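Nucleotidyltransferase-like protein (Exiguobacterium sibiricum, PDB 3C18) is probably a nucleotidyltransferase, joining a nucleotidyltransferase-like domain to a putative substrate-binding helical domain and a helix-turn-helix domain. Local coordinates at residues D39-W53 with T62-L75. Residues are numbered along the deposited sequence; the frame is centred on the assembly and turned at random. Where two conformers were deposited one is given.
Sequences DVLLLVITRDPSVEW and TLRVSLHLVHEQVL
Arg-64 O is gripped by two backbone donors, Asp-39 N at 2.9 Å and Val-40 N at 3.2 Å, while Asp-39 OD2 takes Arg-64 N in return on its anti side. From there, strands 40-46 and 63-71 run as parallel neighbours in the mixed five-stranded sheet of the nucleotidyltransferase-like domain, and backbone hydrogen bonds cross between them from Val-40 to Thr-46, whose O accepts from Glu-72 N. Leu-42, Val-44, Leu-67 and Leu-69 line one face together with Val-40 and Val-65; Val-44 CG1 lies 3.5 Å from Leu-69 CD1. On the other face Trp-53, opening strand 53-60 on the far edge of strand 63-71, gives NE1-H to His-68 ND1 at 3.2 Å, nearly straight (169°). The acceptor sits in the indole plane, but NE1 lies 34° out of the imidazole plane, and the two rings meet rim to rim. With CG beside its backbone N (chi1 -74°), the His-68 ring also lies against Leu-41 CD1, and its NE2 bonds to Asp-36. A leucine in place of Trp-53 would probably leave ND1 without its donor and the imidazole less firmly fixed in rotation. His-71 N-caps helix 72-81: its ND1 accepts from Gln-73 N in the ring plane, and Thr-46 O lies over one ring face. Arg-47 NE makes a salt bridge to Glu-72 OE1, 2.7 Å, within the guanidinium plane. With ND1 accepting from Trp-53, His-68 probably carries its proton on NE2, facing Asp-36, which would tend to polarise the ring.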
loop_
_atom_site.group_PDB
_atom_site.type_symbol
_atom_site.label_atom_id
_atom_site.label_comp_id
_atom_site.label_asym_id
_atom_site.label_seq_id
_atom_site.Cartn_x
_atom_site.Cartn_y
_atom_site.Cartn_z
ATOM N N ASP A 39 22.549 17.195 -0.368
ATOM C CA ASP A 39 23.878 17.007 -0.971
ATOM C C ASP A 39 24.446 15.638 -0.682
ATOM O O ASP A 39 25.166 15.052 -1.491
ATOM C CB ASP A 39 24.883 18.053 -0.438
ATOM C CG ASP A 39 24.477 19.476 -0.748
ATOM O OD1 ASP A 39 24.089 19.725 -1.894
ATOM O OD2 ASP A 39 24.544 20.350 0.147
ATOM N N VAL A 40 24.176 15.175 0.529
ATOM C CA VAL A 40 24.627 13.862 0.980
ATOM C C VAL A 40 23.542 13.233 1.809
ATOM O O VAL A 40 22.927 13.891 2.633
ATOM C CB VAL A 40 25.935 13.932 1.816
ATOM C CG1 VAL A 40 26.265 12.570 2.408
ATOM C CG2 VAL A 40 27.081 14.423 0.942
ATOM N N LEU A 41 23.299 11.958 1.557
ATOM C CA LEU A 41 22.349 11.194 2.362
ATOM C C LEU A 41 23.147 10.170 3.150
ATOM O O LEU A 41 23.982 9.454 2.628
ATOM C CB LEU A 41 21.282 10.519 1.500
ATOM C CG LEU A 41 20.116 9.883 2.295
ATOM C CD1 LEU A 41 18.801 10.117 1.643
ATOM C CD2 LEU A 41 20.313 8.415 2.557
ATOM N N LEU A 42 22.922 10.165 4.441
ATOM C CA LEU A 42 23.545 9.202 5.310
ATOM C C LEU A 42 22.490 8.215 5.747
ATOM O O LEU A 42 21.418 8.590 6.177
ATOM C CB LEU A 42 24.114 9.883 6.555
ATOM C CG LEU A 42 25.368 10.729 6.437
ATOM C CD1 LEU A 42 25.606 11.474 7.750
ATOM C CD2 LEU A 42 26.568 9.865 6.064
ATOM N N LEU A 43 22.831 6.944 5.645
ATOM C CA LEU A 43 21.959 5.862 6.068
ATOM C C LEU A 43 22.598 5.145 7.214
ATOM O O LEU A 43 23.657 4.530 7.081
ATOM C CB LEU A 43 21.681 4.884 4.916
ATOM C CG LEU A 43 20.941 3.598 5.309
ATOM C CD1 LEU A 43 19.461 3.904 5.655
ATOM C CD2 LEU A 43 21.055 2.554 4.191
ATOM N N VAL A 44 21.947 5.262 8.356
ATOM C CA VAL A 44 22.428 4.665 9.603
ATOM C C VAL A 44 21.555 3.477 9.934
ATOM O O VAL A 44 20.362 3.623 10.108
ATOM C CB VAL A 44 22.367 5.707 10.786
ATOM C CG1 VAL A 44 22.901 5.118 12.057
ATOM C CG2 VAL A 44 23.152 7.004 10.414
ATOM N N ILE A 45 22.158 2.284 9.970
ATOM C CA ILE A 45 21.435 1.068 10.360
ATOM C C ILE A 45 21.766 0.734 11.805
ATOM O O ILE A 45 22.931 0.647 12.208
ATOM C CB ILE A 45 21.688 -0.125 9.460
ATOM C CG1 ILE A 45 21.374 0.240 8.003
ATOM C CG2 ILE A 45 20.726 -1.289 9.864
ATOM C CD1 ILE A 45 22.530 0.921 7.275
ATOM N N THR A 46 20.700 0.526 12.560
ATOM C CA THR A 46 20.773 0.415 13.993
ATOM C C THR A 46 19.827 -0.635 14.582
ATOM O O THR A 46 18.794 -0.975 13.992
ATOM C CB THR A 46 20.419 1.814 14.588
ATOM O OG1 THR A 46 20.647 1.824 15.989
ATOM C CG2 THR A 46 19.010 2.169 14.317
ATOM N N ARG A 47 20.211 -1.151 15.749
ATOM C CA ARG A 47 19.386 -2.070 16.514
ATOM C C ARG A 47 18.797 -1.369 17.699
ATOM O O ARG A 47 18.207 -1.976 18.580
ATOM C CB ARG A 47 20.175 -3.274 16.985
ATOM C CG ARG A 47 20.565 -4.179 15.895
ATOM C CD ARG A 47 21.355 -5.353 16.415
ATOM N NE ARG A 47 21.895 -6.100 15.299
ATOM C CZ ARG A 47 22.787 -7.078 15.404
ATOM N NH1 ARG A 47 23.249 -7.429 16.590
ATOM N NH2 ARG A 47 23.224 -7.703 14.312
ATOM N N ASP A 48 18.942 -0.058 17.711
ATOM C CA ASP A 48 18.264 0.758 18.712
ATOM C C ASP A 48 16.790 0.323 18.730
ATOM O O ASP A 48 16.070 0.507 17.748
ATOM C CB ASP A 48 18.364 2.254 18.357
ATOM C CG ASP A 48 17.655 3.173 19.367
ATOM O OD1 ASP A 48 16.797 2.714 20.145
ATOM O OD2 ASP A 48 17.947 4.384 19.363
ATOM N N PRO A 49 16.326 -0.226 19.860
ATOM C CA PRO A 49 14.977 -0.758 19.993
ATOM C C PRO A 49 13.899 0.285 19.940
ATOM O O PRO A 49 12.728 -0.053 19.791
ATOM C CB PRO A 49 14.996 -1.416 21.368
ATOM C CG PRO A 49 16.084 -0.719 22.103
ATOM C CD PRO A 49 17.128 -0.496 21.062
ATOM N N SER A 50 14.275 1.551 20.014
ATOM C CA SER A 50 13.271 2.620 19.970
ATOM C C SER A 50 13.025 3.029 18.544
ATOM O O SER A 50 12.128 3.780 18.269
ATOM C CB SER A 50 13.706 3.863 20.793
ATOM O OG SER A 50 14.847 4.508 20.242
ATOM N N VAL A 51 13.839 2.497 17.644
ATOM C CA VAL A 51 13.816 2.925 16.245
ATOM C C VAL A 51 13.107 1.976 15.270
ATOM O O VAL A 51 13.313 0.759 15.265
ATOM C CB VAL A 51 15.246 3.177 15.703
ATOM C CG1 VAL A 51 15.175 3.463 14.212
ATOM C CG2 VAL A 51 15.932 4.343 16.424
ATOM N N GLU A 52 12.267 2.574 14.437
ATOM C CA GLU A 52 11.690 1.884 13.316
ATOM C C GLU A 52 12.373 2.485 12.076
ATOM O O GLU A 52 13.259 1.900 11.444
ATOM C CB GLU A 52 10.190 2.147 13.290
ATOM C CG GLU A 52 9.370 1.006 12.710
ATOM C CD GLU A 52 8.991 -0.038 13.784
ATOM O OE1 GLU A 52 8.304 0.349 14.767
ATOM O OE2 GLU A 52 9.367 -1.236 13.639
ATOM N N TRP A 53 11.901 3.668 11.694
ATOM C CA TRP A 53 12.582 4.470 10.677
ATOM C C TRP A 53 12.283 5.950 10.897
ATOM O O TRP A 53 11.136 6.343 11.091
ATOM C CB TRP A 53 12.127 4.052 9.283
ATOM C CG TRP A 53 12.381 5.076 8.230
ATOM C CD1 TRP A 53 13.597 5.426 7.702
ATOM C CD2 TRP A 53 11.418 5.906 7.581
ATOM N NE1 TRP A 53 13.449 6.429 6.779
ATOM C CE2 TRP A 53 12.122 6.743 6.685
ATOM C CE3 TRP A 53 10.034 6.017 7.660
ATOM C CZ2 TRP A 53 11.491 7.677 5.877
ATOM C CZ3 TRP A 53 9.411 6.947 6.867
ATOM C CH2 TRP A 53 10.137 7.753 5.958
ATOM N N THR A 62 28.388 24.254 4.503
ATOM C CA THR A 62 27.622 24.526 3.301
ATOM C C THR A 62 26.856 23.274 2.836
ATOM O O THR A 62 25.954 23.329 1.985
ATOM C CB THR A 62 28.583 25.046 2.204
ATOM O OG1 THR A 62 27.844 25.283 1.007
ATOM C CG2 THR A 62 29.711 24.035 1.903
ATOM N N LEU A 63 27.233 22.153 3.447
ATOM C CA LEU A 63 26.772 20.817 3.044
ATOM C C LEU A 63 25.508 20.391 3.746
ATOM O O LEU A 63 25.490 20.244 4.954
ATOM C CB LEU A 63 27.861 19.777 3.317
ATOM C CG LEU A 63 27.617 18.399 2.690
ATOM C CD1 LEU A 63 27.768 18.472 1.161
ATOM C CD2 LEU A 63 28.553 17.360 3.262
ATOM N N ARG A 64 24.462 20.192 2.958
ATOM C CA ARG A 64 23.153 19.748 3.456
ATOM C C ARG A 64 23.092 18.244 3.451
ATOM O O ARG A 64 23.341 17.583 2.442
ATOM C CB ARG A 64 22.014 20.314 2.613
ATOM C CG ARG A 64 21.957 21.802 2.633
ATOM C CD ARG A 64 21.131 22.337 1.499
ATOM N NE ARG A 64 19.719 22.455 1.834
ATOM C CZ ARG A 64 18.742 22.535 0.933
ATOM N NH1 ARG A 64 19.019 22.485 -0.365
ATOM N NH2 ARG A 64 17.480 22.640 1.330
ATOM N N VAL A 65 22.761 17.711 4.612
ATOM C CA VAL A 65 22.810 16.276 4.866
ATOM C C VAL A 65 21.482 15.778 5.400
ATOM O O VAL A 65 20.975 16.277 6.374
ATOM C CB VAL A 65 23.911 15.953 5.914
ATOM C CG1 VAL A 65 24.059 14.448 6.151
ATOM C CG2 VAL A 65 25.224 16.565 5.494
ATOM N N SER A 66 20.933 14.783 4.707
ATOM C CA SER A 66 19.769 14.027 5.194
ATOM C C SER A 66 20.245 12.731 5.860
ATOM O O SER A 66 21.026 11.979 5.311
ATOM C CB SER A 66 18.810 13.673 4.053
ATOM O OG SER A 66 17.627 13.115 4.589
ATOM N N LEU A 67 19.761 12.499 7.062
ATOM C CA LEU A 67 20.074 11.280 7.761
ATOM C C LEU A 67 18.840 10.386 7.946
ATOM O O LEU A 67 17.857 10.759 8.612
ATOM C CB LEU A 67 20.735 11.609 9.085
ATOM C CG LEU A 67 21.417 10.465 9.823
ATOM C CD1 LEU A 67 22.577 10.961 10.623
ATOM C CD2 LEU A 67 20.397 9.765 10.707
ATOM N N HIS A 68 18.922 9.213 7.327
ATOM C CA HIS A 68 17.939 8.143 7.501
ATOM C C HIS A 68 18.419 7.134 8.538
ATOM O O HIS A 68 19.449 6.516 8.381
ATOM C CB HIS A 68 17.610 7.472 6.172
ATOM C CG HIS A 68 16.735 8.319 5.281
ATOM N ND1 HIS A 68 15.479 7.923 4.872
ATOM C CD2 HIS A 68 16.924 9.559 4.762
ATOM C CE1 HIS A 68 14.944 8.870 4.114
ATOM N NE2 HIS A 68 15.798 9.880 4.039
ATOM N N LEU A 69 17.653 7.040 9.616
ATOM C CA LEU A 69 17.907 6.138 10.733
ATOM C C LEU A 69 16.873 5.031 10.616
ATOM O O LEU A 69 15.672 5.299 10.694
ATOM C CB LEU A 69 17.745 6.875 12.080
ATOM C CG LEU A 69 18.202 6.103 13.330
ATOM C CD1 LEU A 69 19.670 5.735 13.255
ATOM C CD2 LEU A 69 17.931 6.904 14.581
ATOM N N VAL A 70 17.351 3.812 10.358
ATOM C CA VAL A 70 16.478 2.657 10.134
ATOM C C VAL A 70 16.896 1.460 10.962
ATOM O O VAL A 70 18.063 1.178 11.083
ATOM C CB VAL A 70 16.523 2.234 8.670
ATOM C CG1 VAL A 70 15.551 1.093 8.408
ATOM C CG2 VAL A 70 16.193 3.435 7.782
ATOM N N HIS A 71 15.921 0.772 11.514
ATOM C CA HIS A 71 16.220 -0.456 12.291
ATOM C C HIS A 71 16.591 -1.565 11.329
ATOM O O HIS A 71 16.001 -1.699 10.263
ATOM C CB HIS A 71 15.018 -0.881 13.138
ATOM C CG HIS A 71 15.358 -1.888 14.184
ATOM N ND1 HIS A 71 15.630 -3.205 13.875
ATOM C CD2 HIS A 71 15.525 -1.769 15.519
ATOM C CE1 HIS A 71 15.924 -3.860 14.981
ATOM N NE2 HIS A 71 15.847 -3.017 16.000
ATOM N N GLU A 72 17.569 -2.362 11.725
ATOM C CA GLU A 72 18.084 -3.462 10.912
ATOM C C GLU A 72 17.000 -4.407 10.413
ATOM O O GLU A 72 17.120 -4.959 9.333
ATOM C CB GLU A 72 19.128 -4.265 11.703
ATOM C CG GLU A 72 19.749 -5.388 10.909
ATOM C CD GLU A 72 20.809 -6.156 11.685
ATOM O OE1 GLU A 72 21.180 -5.711 12.777
ATOM O OE2 GLU A 72 21.272 -7.209 11.202
ATOM N N GLN A 73 15.921 -4.521 11.173
ATOM C CA GLN A 73 14.836 -5.479 10.884
ATOM C C GLN A 73 13.842 -4.866 9.951
ATOM O O GLN A 73 13.150 -5.553 9.206
ATOM C CB GLN A 73 14.117 -5.914 12.165
ATOM C CG GLN A 73 15.057 -6.643 13.144
ATOM C CD GLN A 73 14.347 -7.190 14.383
ATOM O OE1 GLN A 73 13.129 -7.051 14.535
ATOM N NE2 GLN A 73 15.121 -7.808 15.284
ATOM N N VAL A 74 13.779 -3.549 9.992
ATOM C CA VAL A 74 12.925 -2.809 9.071
ATOM C C VAL A 74 13.551 -2.810 7.666
ATOM O O VAL A 74 12.865 -2.978 6.660
ATOM C CB VAL A 74 12.678 -1.391 9.561
ATOM C CG1 VAL A 74 11.986 -0.560 8.500
ATOM C CG2 VAL A 74 11.835 -1.428 10.855
ATOM N N LEU A 75 14.857 -2.622 7.619
ATOM C CA LEU A 75 15.585 -2.610 6.364
ATOM C C LEU A 75 15.529 -4.001 5.740
ATOM O O LEU A 75 15.354 -4.195 4.529
ATOM C CB LEU A 75 17.063 -2.231 6.575
ATOM C CG LEU A 75 17.906 -2.184 5.294
ATOM C CD1 LEU A 75 17.269 -1.249 4.251
ATOM C CD2 LEU A 75 19.366 -1.829 5.575
HETATM O O HOH W 1 21.242 20.294 -1.591
HETATM O O HOH W 2 16.137 -4.153 18.546
#